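Local coordinates for protein Hpy188I (Helicobacter pylori, PDB 3OQG) that probably cleaves double-stranded DNA as a GIY-YIG-family restriction endonuclease that acts as a two-chain assembly and depends on bound metal ions, at residues 42-47 with 89-94; 71-76 with 81-86; 161-166 with 171-176. One frame throughout, in Å; residues are numbered along the deposited sequence. Where two conformers were deposited one is given.

Contact 1 (42-47 with 89-94); sequences NLLCEL and TPITKR. With nucleotides of chain C.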
loop_
_atom_site.group_PDB
_atom_site.type_symbol
_atom_site.label_atom_id
_atom_site.label_comp_id
_atom_site.label_asym_id
_atom_site.label_seq_id
_atom_site.Cartn_x
_atom_site.Cartn_y
_atom_site.Cartn_z
ATOM N N ASN A 42 -3.608 19.503 13.821
ATOM C CA ASN A 42 -3.842 20.868 13.400
ATOM C C ASN A 42 -4.466 20.845 11.994
ATOM O O ASN A 42 -4.116 20.009 11.158
ATOM C CB ASN A 42 -2.534 21.642 13.369
ATOM C CG ASN A 42 -1.804 21.619 14.700
ATOM O OD1 ASN A 42 -0.726 21.025 14.817
ATOM N ND2 ASN A 42 -2.384 22.257 15.704
ATOM N N LEU A 43 -5.398 21.750 11.746
ATOM C CA LEU A 43 -5.995 21.886 10.412
ATOM C C LEU A 43 -4.914 22.075 9.349
ATOM O O LEU A 43 -4.052 22.963 9.462
ATOM C CB LEU A 43 -6.946 23.097 10.390
ATOM C CG LEU A 43 -7.737 23.329 9.112
ATOM C CD1 LEU A 43 -8.663 22.151 8.819
ATOM C CD2 LEU A 43 -8.527 24.604 9.295
ATOM N N LEU A 44 -4.978 21.244 8.315
ATOM C CA LEU A 44 -3.955 21.226 7.265
ATOM C C LEU A 44 -4.453 21.819 5.956
ATOM O O LEU A 44 -3.760 22.615 5.335
ATOM C CB LEU A 44 -3.462 19.787 7.052
ATOM C CG LEU A 44 -2.417 19.584 5.951
ATOM C CD1 LEU A 44 -1.147 20.388 6.204
ATOM C CD2 LEU A 44 -2.121 18.077 5.768
ATOM N N CYS A 45 -5.652 21.425 5.532
ATOM C CA CYS A 45 -6.219 21.866 4.264
ATOM C C CYS A 45 -7.679 21.463 4.232
ATOM O O CYS A 45 -8.181 20.832 5.169
ATOM C CB CYS A 45 -5.478 21.229 3.078
ATOM S SG CYS A 45 -5.537 19.433 2.960
ATOM N N GLU A 46 -8.355 21.843 3.163
ATOM C CA GLU A 46 -9.705 21.388 2.895
ATOM C C GLU A 46 -9.696 20.758 1.528
ATOM O O GLU A 46 -8.905 21.160 0.643
ATOM C CB GLU A 46 -10.702 22.541 2.904
ATOM C CG GLU A 46 -11.046 23.030 4.252
ATOM C CD GLU A 46 -11.852 24.282 4.211
ATOM O OE1 GLU A 46 -11.434 25.232 3.484
ATOM O OE2 GLU A 46 -12.896 24.321 4.908
ATOM N N LEU A 47 -10.585 19.784 1.360
ATOM C CA LEU A 47 -10.840 19.153 0.066
ATOM C C LEU A 47 -12.194 19.631 -0.465
ATOM O O LEU A 47 -13.210 19.572 0.241
ATOM C CB LEU A 47 -10.861 17.626 0.188
ATOM C CG LEU A 47 -9.671 16.997 0.940
ATOM C CD1 LEU A 47 -9.757 15.462 0.982
ATOM C CD2 LEU A 47 -8.343 17.496 0.341
ATOM N N THR A 89 3.715 10.190 2.122
ATOM C CA THR A 89 3.905 11.292 1.173
ATOM C C THR A 89 3.254 12.560 1.750
ATOM O O THR A 89 2.633 12.504 2.816
ATOM C CB THR A 89 3.296 10.928 -0.227
ATOM O OG1 THR A 89 1.868 10.973 -0.164
ATOM C CG2 THR A 89 3.772 9.536 -0.684
ATOM N N PRO A 90 3.384 13.713 1.057
ATOM C CA PRO A 90 2.574 14.876 1.453
ATOM C C PRO A 90 1.088 14.670 1.185
ATOM O O PRO A 90 0.720 13.806 0.394
ATOM C CB PRO A 90 3.120 16.015 0.560
ATOM C CG PRO A 90 4.436 15.532 0.083
ATOM C CD PRO A 90 4.257 14.044 -0.078
ATOM N N ILE A 91 0.231 15.445 1.853
ATOM C CA ILE A 91 -1.213 15.337 1.641
ATOM C C ILE A 91 -1.607 15.446 0.165
ATOM O O ILE A 91 -2.584 14.823 -0.287
ATOM C CB ILE A 91 -1.993 16.382 2.499
ATOM C CG1 ILE A 91 -3.488 16.057 2.511
ATOM C CG2 ILE A 91 -1.624 17.852 2.107
ATOM C CD1 ILE A 91 -3.846 14.665 3.104
ATOM N N THR A 92 -0.874 16.259 -0.583
ATOM C CA THR A 92 -1.218 16.522 -1.968
ATOM C C THR A 92 -1.173 15.226 -2.786
ATOM O O THR A 92 -2.060 14.973 -3.592
ATOM C CB THR A 92 -0.286 17.587 -2.588
ATOM O OG1 THR A 92 1.084 17.214 -2.400
ATOM C CG2 THR A 92 -0.541 18.937 -1.931
ATOM N N LYS A 93 -0.131 14.426 -2.578
ATOM C CA LYS A 93 -0.004 13.133 -3.261
ATOM C C LYS A 93 -1.084 12.137 -2.807
ATOM O O LYS A 93 -1.635 11.363 -3.619
ATOM C CB LYS A 93 1.408 12.562 -3.086
ATOM C CG LYS A 93 2.481 13.337 -3.854
ATOM C CD LYS A 93 3.760 12.529 -3.861
ATOM C CE LYS A 93 4.931 13.303 -4.351
ATOM N NZ LYS A 93 6.150 12.432 -4.289
ATOM N N ARG A 94 -1.401 12.133 -1.514
ATOM C CA ARG A 94 -2.456 11.259 -1.027
ATOM C C ARG A 94 -3.796 11.634 -1.655
ATOM O O ARG A 94 -4.586 10.764 -1.997
ATOM C CB ARG A 94 -2.557 11.253 0.508
ATOM C CG ARG A 94 -3.639 10.293 1.055
ATOM C CD ARG A 94 -3.320 8.827 0.711
ATOM N NE ARG A 94 -4.350 7.835 1.037
ATOM C CZ ARG A 94 -5.274 7.385 0.187
ATOM N NH1 ARG A 94 -5.357 7.857 -1.026
ATOM N NH2 ARG A 94 -6.107 6.415 0.563
ATOM P P DG C 6 -5.270 4.728 3.890
ATOM O OP1 DG C 6 -5.040 5.460 5.152
ATOM O OP2 DG C 6 -6.424 5.082 3.023
ATOM O "O5'" DG C 6 -3.933 4.783 3.030
ATOM C "C5'" DG C 6 -2.828 3.965 3.405
ATOM C "C4'" DG C 6 -1.864 3.810 2.256
ATOM O "O4'" DG C 6 -2.478 3.098 1.154
ATOM C "C3'" DG C 6 -1.350 5.130 1.675
ATOM O "O3'" DG C 6 0.071 5.069 1.577
ATOM C "C2'" DG C 6 -1.971 5.181 0.291
ATOM C "C1'" DG C 6 -2.021 3.706 -0.037
ATOM N N9 DG C 6 -2.911 3.341 -1.135
ATOM C C8 DG C 6 -4.273 3.515 -1.224
ATOM N N7 DG C 6 -4.762 3.140 -2.377
ATOM C C5 DG C 6 -3.659 2.672 -3.084
ATOM C C6 DG C 6 -3.558 2.152 -4.404
ATOM O O6 DG C 6 -4.455 2.002 -5.250
ATOM N N1 DG C 6 -2.241 1.800 -4.713
ATOM C C2 DG C 6 -1.168 1.945 -3.869
ATOM N N2 DG C 6 0.031 1.569 -4.347
ATOM N N3 DG C 6 -1.252 2.427 -2.645
ATOM C C4 DG C 6 -2.515 2.773 -2.324
#

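Contact 2 (71-76 with 81-86); sequences LVYVFV and IFKIGH. With nucleotides of chain C.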
loop_
_atom_site.group_PDB
_atom_site.type_symbol
_atom_site.label_atom_id
_atom_site.label_comp_id
_atom_site.label_asym_id
_atom_site.label_seq_id
_atom_site.Cartn_x
_atom_site.Cartn_y
_atom_site.Cartn_z
ATOM N N LEU A 71 2.351 11.663 7.677
ATOM C CA LEU A 71 1.304 12.238 8.515
ATOM C C LEU A 71 0.194 11.225 8.790
ATOM O O LEU A 71 -0.028 10.286 8.016
ATOM C CB LEU A 71 0.685 13.483 7.865
ATOM C CG LEU A 71 -0.148 13.325 6.581
ATOM C CD1 LEU A 71 -1.127 14.531 6.393
ATOM C CD2 LEU A 71 0.791 13.183 5.396
ATOM N N VAL A 72 -0.494 11.439 9.902
ATOM C CA VAL A 72 -1.809 10.894 10.120
ATOM C C VAL A 72 -2.796 12.022 9.836
ATOM O O VAL A 72 -2.568 13.181 10.216
ATOM C CB VAL A 72 -1.991 10.346 11.551
ATOM C CG1 VAL A 72 -3.389 9.739 11.712
ATOM C CG2 VAL A 72 -0.911 9.324 11.878
ATOM N N TYR A 73 -3.866 11.702 9.109
ATOM C CA TYR A 73 -4.905 12.687 8.810
ATOM C C TYR A 73 -6.290 12.225 9.213
ATOM O O TYR A 73 -6.557 11.014 9.334
ATOM C CB TYR A 73 -4.886 13.079 7.332
ATOM C CG TYR A 73 -5.123 11.933 6.385
ATOM C CD1 TYR A 73 -4.066 11.260 5.812
ATOM C CD2 TYR A 73 -6.421 11.542 6.046
ATOM C CE1 TYR A 73 -4.283 10.190 4.920
ATOM C CE2 TYR A 73 -6.659 10.526 5.152
ATOM C CZ TYR A 73 -5.600 9.839 4.602
ATOM O OH TYR A 73 -5.830 8.806 3.742
ATOM N N VAL A 74 -7.165 13.204 9.447
ATOM C CA VAL A 74 -8.563 12.973 9.769
ATOM C C VAL A 74 -9.379 13.826 8.821
ATOM O O VAL A 74 -9.138 15.025 8.720
ATOM C CB VAL A 74 -8.900 13.359 11.240
ATOM C CG1 VAL A 74 -10.363 12.943 11.607
ATOM C CG2 VAL A 74 -7.870 12.717 12.212
ATOM N N PHE A 75 -10.296 13.186 8.096
ATOM C CA PHE A 75 -11.258 13.845 7.216
ATOM C C PHE A 75 -12.518 14.104 8.021
ATOM O O PHE A 75 -13.137 13.169 8.560
ATOM C CB PHE A 75 -11.613 12.944 6.030
ATOM C CG PHE A 75 -10.556 12.864 4.944
ATOM C CD1 PHE A 75 -9.338 13.540 5.028
ATOM C CD2 PHE A 75 -10.784 12.064 3.832
ATOM C CE1 PHE A 75 -8.390 13.479 3.996
ATOM C CE2 PHE A 75 -9.834 11.988 2.805
ATOM C CZ PHE A 75 -8.638 12.682 2.897
ATOM N N VAL A 76 -12.911 15.369 8.082
ATOM C CA VAL A 76 -14.072 15.779 8.873
ATOM C C VAL A 76 -15.055 16.474 7.948
ATOM O O VAL A 76 -14.681 17.377 7.176
ATOM C CB VAL A 76 -13.643 16.702 10.031
ATOM C CG1 VAL A 76 -14.861 17.189 10.862
ATOM C CG2 VAL A 76 -12.642 15.981 10.902
ATOM N N ILE A 81 -16.310 12.848 11.997
ATOM C CA ILE A 81 -15.126 12.134 11.520
ATOM C C ILE A 81 -15.543 11.085 10.500
ATOM O O ILE A 81 -16.228 10.114 10.829
ATOM C CB ILE A 81 -14.348 11.490 12.680
ATOM C CG1 ILE A 81 -13.788 12.594 13.570
ATOM C CG2 ILE A 81 -13.205 10.586 12.147
ATOM C CD1 ILE A 81 -13.109 12.093 14.833
ATOM N N PHE A 82 -15.129 11.291 9.255
ATOM C CA PHE A 82 -15.445 10.375 8.166
ATOM C C PHE A 82 -14.380 9.282 8.079
ATOM O O PHE A 82 -14.698 8.133 7.867
ATOM C CB PHE A 82 -15.524 11.143 6.843
ATOM C CG PHE A 82 -15.504 10.272 5.633
ATOM C CD1 PHE A 82 -16.650 9.615 5.211
ATOM C CD2 PHE A 82 -14.321 10.078 4.926
ATOM C CE1 PHE A 82 -16.619 8.764 4.073
ATOM C CE2 PHE A 82 -14.295 9.261 3.776
ATOM C CZ PHE A 82 -15.445 8.619 3.350
ATOM N N LYS A 83 -13.119 9.669 8.208
ATOM C CA LYS A 83 -12.029 8.710 8.222
ATOM C C LYS A 83 -10.761 9.218 8.887
ATOM O O LYS A 83 -10.559 10.411 9.038
ATOM C CB LYS A 83 -11.764 8.145 6.812
ATOM C CG LYS A 83 -10.761 8.830 5.966
ATOM C CD LYS A 83 -10.340 7.921 4.763
ATOM C CE LYS A 83 -9.229 6.895 5.052
ATOM N NZ LYS A 83 -8.800 6.143 3.807
ATOM N N ILE A 84 -9.927 8.256 9.284
ATOM C CA ILE A 84 -8.581 8.480 9.773
ATOM C C ILE A 84 -7.698 7.653 8.864
ATOM O O ILE A 84 -8.006 6.494 8.600
ATOM C CB ILE A 84 -8.392 8.049 11.233
ATOM C CG1 ILE A 84 -9.353 8.817 12.153
ATOM C CG2 ILE A 84 -6.923 8.241 11.665
ATOM C CD1 ILE A 84 -9.541 8.188 13.525
ATOM N N GLY A 85 -6.643 8.271 8.334
ATOM C CA GLY A 85 -5.687 7.589 7.467
ATOM C C GLY A 85 -4.268 8.060 7.677
ATOM O O GLY A 85 -3.999 8.886 8.539
ATOM N N HIS A 86 -3.346 7.537 6.879
ATOM C CA HIS A 86 -1.980 7.998 6.941
ATOM C C HIS A 86 -1.364 8.012 5.546
ATOM O O HIS A 86 -1.851 7.346 4.601
ATOM C CB HIS A 86 -1.147 7.108 7.876
ATOM C CG HIS A 86 -0.647 5.863 7.206
ATOM N ND1 HIS A 86 -1.427 4.738 7.045
ATOM C CD2 HIS A 86 0.519 5.603 6.571
ATOM C CE1 HIS A 86 -0.740 3.817 6.397
ATOM N NE2 HIS A 86 0.434 4.325 6.072
ATOM P P DG C 6 -5.270 4.728 3.890
ATOM O OP1 DG C 6 -5.040 5.460 5.152
ATOM O OP2 DG C 6 -6.424 5.082 3.023
ATOM O "O5'" DG C 6 -3.933 4.783 3.030
ATOM C "C5'" DG C 6 -2.828 3.965 3.405
ATOM C "C4'" DG C 6 -1.864 3.810 2.256
ATOM O "O4'" DG C 6 -2.478 3.098 1.154
ATOM C "C3'" DG C 6 -1.350 5.130 1.675
ATOM O "O3'" DG C 6 0.071 5.069 1.577
ATOM C "C2'" DG C 6 -1.971 5.181 0.291
ATOM C "C1'" DG C 6 -2.021 3.706 -0.037
ATOM N N9 DG C 6 -2.911 3.341 -1.135
ATOM C C8 DG C 6 -4.273 3.515 -1.224
ATOM N N7 DG C 6 -4.762 3.140 -2.377
ATOM C C5 DG C 6 -3.659 2.672 -3.084
ATOM C C6 DG C 6 -3.558 2.152 -4.404
ATOM O O6 DG C 6 -4.455 2.002 -5.250
ATOM N N1 DG C 6 -2.241 1.800 -4.713
ATOM C C2 DG C 6 -1.168 1.945 -3.869
ATOM N N2 DG C 6 0.031 1.569 -4.347
ATOM N N3 DG C 6 -1.252 2.427 -2.645
ATOM C C4 DG C 6 -2.515 2.773 -2.324
#

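Contact 3 (161-166 with 171-176); sequences VILENF and NKKPIG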
loop_
_atom_site.group_PDB
_atom_site.type_symbol
_atom_site.label_atom_id
_atom_site.label_comp_id
_atom_site.label_asym_id
_atom_site.label_seq_id
_atom_site.Cartn_x
_atom_site.Cartn_y
_atom_site.Cartn_z
ATOM N N VAL A 161 16.805 2.170 -2.282
ATOM C CA VAL A 161 18.245 2.299 -2.420
ATOM C C VAL A 161 18.795 1.196 -3.325
ATOM O O VAL A 161 19.590 1.447 -4.242
ATOM C CB VAL A 161 18.941 2.263 -1.027
ATOM C CG1 VAL A 161 20.449 2.162 -1.155
ATOM C CG2 VAL A 161 18.566 3.510 -0.210
ATOM N N ILE A 162 18.342 -0.027 -3.064
ATOM C CA ILE A 162 18.778 -1.189 -3.824
ATOM C C ILE A 162 18.352 -1.096 -5.294
ATOM O O ILE A 162 19.159 -1.354 -6.180
ATOM C CB ILE A 162 18.259 -2.493 -3.161
ATOM C CG1 ILE A 162 19.025 -2.748 -1.862
ATOM C CG2 ILE A 162 18.407 -3.687 -4.103
ATOM C CD1 ILE A 162 18.398 -3.836 -0.954
ATOM N N LEU A 163 17.105 -0.723 -5.551
ATOM C CA LEU A 163 16.575 -0.668 -6.920
ATOM C C LEU A 163 17.225 0.444 -7.739
ATOM O O LEU A 163 17.545 0.279 -8.924
ATOM C CB LEU A 163 15.057 -0.459 -6.924
ATOM C CG LEU A 163 14.160 -1.643 -7.254
ATOM C CD1 LEU A 163 12.691 -1.164 -7.294
ATOM C CD2 LEU A 163 14.555 -2.290 -8.582
ATOM N N GLU A 164 17.399 1.597 -7.110
ATOM C CA GLU A 164 18.065 2.695 -7.798
ATOM C C GLU A 164 19.530 2.332 -8.109
ATOM O O GLU A 164 20.034 2.702 -9.162
ATOM C CB GLU A 164 17.886 4.021 -7.045
ATOM C CG GLU A 164 16.489 4.620 -7.299
ATOM C CD GLU A 164 16.288 6.016 -6.748
ATOM O OE1 GLU A 164 15.116 6.372 -6.487
ATOM O OE2 GLU A 164 17.279 6.759 -6.583
ATOM N N ASN A 165 20.184 1.594 -7.205
ATOM C CA ASN A 165 21.545 1.083 -7.436
ATOM C C ASN A 165 21.543 0.019 -8.535
ATOM O O ASN A 165 22.416 0.004 -9.402
ATOM C CB ASN A 165 22.145 0.493 -6.150
ATOM C CG ASN A 165 23.632 0.156 -6.286
ATOM O OD1 ASN A 165 24.477 1.050 -6.359
ATOM N ND2 ASN A 165 23.954 -1.130 -6.309
ATOM N N PHE A 166 20.549 -0.864 -8.487
ATOM C CA PHE A 166 20.364 -1.906 -9.515
ATOM C C PHE A 166 20.279 -1.282 -10.921
ATOM O O PHE A 166 20.922 -1.741 -11.851
ATOM C CB PHE A 166 19.083 -2.686 -9.205
ATOM C CG PHE A 166 18.847 -3.877 -10.086
ATOM C CD1 PHE A 166 19.187 -5.152 -9.654
ATOM C CD2 PHE A 166 18.224 -3.740 -11.313
ATOM C CE1 PHE A 166 18.946 -6.251 -10.437
ATOM C CE2 PHE A 166 17.971 -4.844 -12.104
ATOM C CZ PHE A 166 18.321 -6.104 -11.659
ATOM N N ASN A 171 21.233 -0.864 -15.851
ATOM C CA ASN A 171 20.450 -0.050 -16.779
ATOM C C ASN A 171 19.075 -0.618 -17.114
ATOM O O ASN A 171 18.588 -0.485 -18.241
ATOM C CB ASN A 171 21.230 0.186 -18.074
ATOM C CG ASN A 171 20.725 1.379 -18.820
ATOM O OD1 ASN A 171 20.065 2.239 -18.231
ATOM N ND2 ASN A 171 21.012 1.453 -20.114
ATOM N N LYS A 172 18.448 -1.244 -16.127
ATOM C CA LYS A 172 17.075 -1.699 -16.259
ATOM C C LYS A 172 16.595 -2.065 -14.861
ATOM O O LYS A 172 17.416 -2.191 -13.938
ATOM C CB LYS A 172 16.983 -2.926 -17.172
ATOM C CG LYS A 172 17.895 -4.061 -16.765
ATOM C CD LYS A 172 17.338 -5.438 -17.106
ATOM C CE LYS A 172 17.542 -5.789 -18.557
ATOM N NZ LYS A 172 16.403 -6.634 -19.045
ATOM N N LYS A 173 15.274 -2.204 -14.715
ATOM C CA LYS A 173 14.663 -2.785 -13.519
ATOM C C LYS A 173 14.309 -4.219 -13.843
ATOM O O LYS A 173 14.165 -4.566 -15.009
ATOM C CB LYS A 173 13.359 -2.070 -13.152
ATOM C CG LYS A 173 13.513 -0.696 -12.529
ATOM C CD LYS A 173 12.140 -0.093 -12.192
ATOM C CE LYS A 173 11.487 0.553 -13.427
ATOM N NZ LYS A 173 10.930 -0.444 -14.417
ATOM N N PRO A 174 14.156 -5.072 -12.812
ATOM C CA PRO A 174 13.674 -6.414 -13.104
ATOM C C PRO A 174 12.326 -6.388 -13.819
ATOM O O PRO A 174 11.511 -5.503 -13.575
ATOM C CB PRO A 174 13.513 -7.035 -11.719
ATOM C CG PRO A 174 14.479 -6.265 -10.853
ATOM C CD PRO A 174 14.446 -4.883 -11.383
ATOM N N ILE A 175 12.104 -7.365 -14.690
ATOM C CA ILE A 175 10.867 -7.471 -15.444
ATOM C C ILE A 175 9.583 -7.425 -14.597
ATOM O O ILE A 175 8.558 -6.856 -15.019
ATOM C CB ILE A 175 10.887 -8.735 -16.345
ATOM C CG1 ILE A 175 9.752 -8.688 -17.371
ATOM C CG2 ILE A 175 10.854 -10.042 -15.521
ATOM C CD1 ILE A 175 10.071 -9.514 -18.605
ATOM N N GLY A 176 9.656 -7.973 -13.392
ATOM C CA GLY A 176 8.510 -7.973 -12.466
ATOM C C GLY A 176 8.238 -6.678 -11.718
ATOM O O GLY A 176 7.267 -6.611 -10.951
#

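Contact 1 (42-47 with 89-94)
Leu-44 and Cys-45 of strand 42-50 close on Ile-91, the first residue of helix 91-98, in a small apolar contact between sheet and helix in the GIY-YIG nuclease fold. Pro-90 holds the N-cap position just before Ile-91. A classic beta bulge, in which both Leu-44 and Cys-45 face Val-131 of the adjacent strand, lets two successive side chains point at the helix. The contact is entirely van der Waals. CD2 of Leu-44 lies 3.7 Å from both CB and CG2 of Ile-91, the two side chains sliding past each other in opposite directions. One residue further along the strand, SG of Cys-45 reaches CG1 of Ile-91 at 4.0 Å; a compact, weakly polar thiol suits this buried position. Branched Ile-91 can thus meet two neighbours, and Met-66 and Leu-71 extend the apolar cluster.

The polar interactions come from Arg-94, three residues after Ile-91, which leaves the helix toward the DNA. Its chain bends at chi2 (64°), while NH1 is hydrogen-bonded to OD1 of Asn-115 and Tyr-98 adds a cation-pi contact. One guanidinium face lies over C2' of DG6 of chain C, and NH2 of Arg-94 donates to OP2 of that nucleotide at 2.8 Å with an N-H...O angle of 162°.

Contact 2 (71-76 with 81-86)
Tyr-73 turns its ring back across the hairpin because CG sits between its backbone N and carbonyl carbon (chi1 60°), and this lays the ring on Gly-85 of the opposite strand. The strands 71-77 and 80-87 form the antiparallel hairpin of the GIY-YIG fold, Lys-83-Ile-84-Gly-85 probably standing where the family has YIG. Glycine suits the place because its bare backbone takes the ring directly: CA of Gly-85 lies 3.9 Å from the centroid of the Tyr-73 ring, over its face, a CH-pi contact. Phe-75, two residues along, has CE2 of Tyr-73 over one of its own faces, while CG of Lys-83 runs alongside its CD2.

The backbones are joined by four hydrogen bonds. Tyr-73 and Gly-85 exchange two of them, both 2.9 Å between N and O. Phe-75 N donates to Lys-83 O, but Phe-75 O receives Phe-82 N at 2.8 Å, for Phe-82 and Lys-83 both face Phe-75 in a classic beta bulge. On the face opposite Tyr-73, branched side chains interlock: CG1 of Val-74 meets CG2 of Ile-81 at 3.7 Å, and Val-72 crosses Ile-84.

The functional end is polar. OH of Tyr-73 and NZ of Lys-83 share a hydrogen-bonding partner in Tyr-98. His-86, a calcium ligand in a structure of this protein, bonds through ND1 to Glu-159 of the second subunit, another such ligand. The hairpin also grips DG6 of chain C: His-86 N donates to OP1 at 3.2 Å, and Lys-83, its chain bent at chi3 (-84°), donates a hydrogen bond from NZ to OP2 at 2.7 Å.

Contact 3 (161-166 with 171-176)
The ring of Phe-166 meets the returning chain on one face and at one edge. Over the face stands Pro-174, its CG 4.3 Å from the centroid of the Phe-166 ring and 28° off the normal, a CH-pi contact in which the two side chains come from opposite directions. At the edge, in the plane of the ring, lies the carbonyl oxygen of Lys-172, 3.2 Å from CD2 and 3.3 Å from CE2 of Phe-166. This oxygen is buried and has no hydrogen-bonding partner in the model; the weakly positive C-H rim of the ring probably compensates it in small part. His-170 meets the same phenylalanine edge-to-face.

At chi1 (-174°) CG of Phe-166 stands opposite the backbone N and beside the carbonyl carbon, which carries the ring to the following segment. Leu-163, one turn earlier, adds its CD2, which touches CD of Pro-174 at 3.8 Å and comes within 4.4 Å of CG of Lys-173. Proline suits this spot because its compact, rigid ring offers CD to the methyl of Leu-163 and CG to the face of Phe-166.

Helix 154-170 ends before Asn-171, which lies in the left-handed helical region (phi 56°), a conformation asparagine tolerates well; after it, residues 172-174 turn back obliquely past Phe-166 toward Leu-163. The same helix carries Glu-159, a calcium ligand in a structure of this protein.

Both segments also meet the second subunit. Phe-166 packs on Ile-30 and Pro-174 on Phe-82, both of that subunit. The long chain of Lys-172 leads away from the helix, and its NZ donates a hydrogen bond to the backbone O of Asp-28 of the second subunit, a residue that is itself a calcium ligand in a structure of this protein.

In the fold
Contacts 1 and 2 belong to the buried core around the five-stranded sheet; their centres are 10 Å apart, and they touch where CD1 of Leu-47 meets CZ of Phe-75. Contact 2 is built on strand-to-strand hydrogen bonding, contact 1 on a few apolar atoms between strand and helix, yet both send a basic side chain, Lys-83 and Arg-94, to OP2 of the same nucleotide. Contact 3 stands apart, its centre about 34 Å from that of contact 2, and is only partly buried; like contact 1, it has no hydrogen bonds between its segments. Contacts 2 and 3 are nevertheless related through the dimer, since Ile-84 of one subunit packs against Leu-163 of the other.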